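Local coordinates for CalU16 (Micromonospora echinospora, PDB 4FPW), which probably confers self-resistance to the enediyne calicheamicin by a self-sacrifice mechanism, at residues Asp72-Glu77 with Arg81-Trp86. Sequence-based numbering, arbitrary orientation.
Sequences DILRCE and RLTISW
A beta hairpin in the curved antiparallel sheet of this Bet v 1-like fold brings 72-77 against 81-86; the first strand is interrupted by a classic beta bulge in which L74 and R75 both face T83. From the bulge to the turn the pairing is regular: R75 and T83 exchange backbone hydrogen bonds, T83 N to R75 O measuring 2.8 Å, and E77 and R81 do the same beside the turn. Between these two pairs, C76 SG meets L82 CD2 at 3.7 Å on the face that W37 of helix 33-41 covers. The other face carries R75, E77 and R81 as well as T83. There the carboxylate of E77 lies alongside the extended R81 chain, its OE1 3.0 Å from R81 CD. The R81 guanidinium stands almost perpendicular to the carboxylate, with planes 83° apart, and forms its salt bridge, through NH2, with E97 on strand 94-103. R75, whose chain bends beyond CB, turns its NE back to E77 OE2 in a 2.9 Å salt bridge, while its CG lies over one face of the R81 guanidinium, toward the rim. On the far side of the bulge, I73 CG1 packs on I84 CG2. S85 places OG between its backbone N and carbonyl carbon (chi1 72°), where D72 N donates to it at 2.7 Å, nearly straight at 166°. Its own N returns a bond to D72 O, and one water links S85 OG, at 2.8 Å, to D72 OD2.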
# COMPACT_ATOMS: atom_id res chain seq x y z
N ASP A 72 1.42 -13.38 3.10
CA ASP A 72 1.33 -13.68 4.52
C ASP A 72 1.28 -12.39 5.30
O ASP A 72 1.54 -11.31 4.77
CB ASP A 72 2.48 -14.58 4.94
CG ASP A 72 2.38 -15.93 4.28
OD1 ASP A 72 1.42 -16.67 4.60
OD2 ASP A 72 3.23 -16.23 3.42
N ILE A 73 0.92 -12.54 6.56
CA ILE A 73 0.76 -11.45 7.44
C ILE A 73 1.91 -11.57 8.40
O ILE A 73 1.81 -12.21 9.45
CB ILE A 73 -0.62 -11.52 8.12
CG1 ILE A 73 -1.72 -11.45 7.04
CG2 ILE A 73 -0.79 -10.41 9.15
CD1 ILE A 73 -3.14 -11.55 7.57
N LEU A 74 3.02 -10.94 8.02
CA LEU A 74 4.25 -10.96 8.83
C LEU A 74 4.03 -10.23 10.16
O LEU A 74 4.08 -10.86 11.23
CB LEU A 74 5.44 -10.38 8.04
CG LEU A 74 5.61 -10.87 6.59
CD1 LEU A 74 6.76 -10.18 5.86
CD2 LEU A 74 5.78 -12.38 6.55
N ARG A 75 3.74 -8.92 10.10
CA ARG A 75 3.58 -8.09 11.32
C ARG A 75 2.23 -7.37 11.39
O ARG A 75 1.74 -6.83 10.38
CB ARG A 75 4.69 -7.04 11.38
CG ARG A 75 4.99 -6.52 12.77
CD ARG A 75 5.83 -7.52 13.54
NE ARG A 75 6.30 -6.96 14.80
CZ ARG A 75 6.73 -7.66 15.83
NH1 ARG A 75 6.75 -8.99 15.79
NH2 ARG A 75 7.13 -7.03 16.93
N CYS A 76 1.64 -7.36 12.58
CA CYS A 76 0.38 -6.65 12.82
C CYS A 76 0.43 -6.03 14.22
O CYS A 76 0.30 -6.73 15.23
CB CYS A 76 -0.82 -7.57 12.68
SG CYS A 76 -2.37 -6.72 12.26
N GLU A 77 0.62 -4.71 14.24
CA GLU A 77 0.73 -3.92 15.47
C GLU A 77 -0.41 -2.90 15.48
O GLU A 77 -0.18 -1.72 15.21
CB GLU A 77 2.09 -3.21 15.53
CG GLU A 77 3.27 -4.17 15.72
CD GLU A 77 4.65 -3.58 15.42
OE1 GLU A 77 4.78 -2.41 15.01
OE2 GLU A 77 5.64 -4.31 15.62
N ARG A 81 0.85 -0.39 12.80
CA ARG A 81 1.70 -0.99 11.78
C ARG A 81 1.14 -2.29 11.23
O ARG A 81 0.41 -3.01 11.91
CB ARG A 81 3.10 -1.18 12.35
CG ARG A 81 3.97 -2.15 11.56
CD ARG A 81 5.39 -2.20 12.10
NE ARG A 81 6.29 -2.73 11.09
CZ ARG A 81 7.55 -3.12 11.33
NH1 ARG A 81 8.07 -3.02 12.55
NH2 ARG A 81 8.28 -3.60 10.33
N LEU A 82 1.51 -2.57 9.99
CA LEU A 82 0.98 -3.70 9.27
C LEU A 82 2.04 -4.01 8.23
O LEU A 82 2.38 -3.12 7.45
CB LEU A 82 -0.34 -3.30 8.59
CG LEU A 82 -1.46 -4.31 8.23
CD1 LEU A 82 -1.62 -4.48 6.73
CD2 LEU A 82 -1.27 -5.66 8.92
N THR A 83 2.60 -5.22 8.29
CA THR A 83 3.48 -5.71 7.25
C THR A 83 2.97 -7.06 6.72
O THR A 83 2.52 -7.92 7.48
CB THR A 83 4.93 -5.88 7.73
OG1 THR A 83 5.32 -4.72 8.49
CG2 THR A 83 5.89 -6.06 6.53
N ILE A 84 3.04 -7.21 5.41
CA ILE A 84 2.59 -8.40 4.75
C ILE A 84 3.50 -8.69 3.56
O ILE A 84 4.10 -7.76 3.00
CB ILE A 84 1.15 -8.24 4.23
CG1 ILE A 84 1.02 -7.03 3.29
CG2 ILE A 84 0.19 -8.12 5.38
CD1 ILE A 84 -0.04 -7.23 2.23
N SER A 85 3.59 -9.97 3.19
CA SER A 85 4.32 -10.37 1.98
C SER A 85 3.38 -10.18 0.83
O SER A 85 2.19 -9.99 1.02
CB SER A 85 4.79 -11.84 2.03
OG SER A 85 3.70 -12.76 1.89
N TRP A 86 3.90 -10.26 -0.38
CA TRP A 86 3.13 -9.90 -1.55
C TRP A 86 3.58 -10.75 -2.74
O TRP A 86 4.61 -10.46 -3.38
CB TRP A 86 3.32 -8.41 -1.81
CG TRP A 86 2.35 -7.84 -2.76
CD1 TRP A 86 2.50 -7.72 -4.11
CD2 TRP A 86 1.07 -7.30 -2.45
NE1 TRP A 86 1.38 -7.16 -4.67
CE2 TRP A 86 0.48 -6.89 -3.66
CE3 TRP A 86 0.35 -7.14 -1.25
CZ2 TRP A 86 -0.78 -6.31 -3.72
CZ3 TRP A 86 -0.89 -6.55 -1.30
CH2 TRP A 86 -1.45 -6.14 -2.53
O HOH W 1 5.23 -15.01 2.50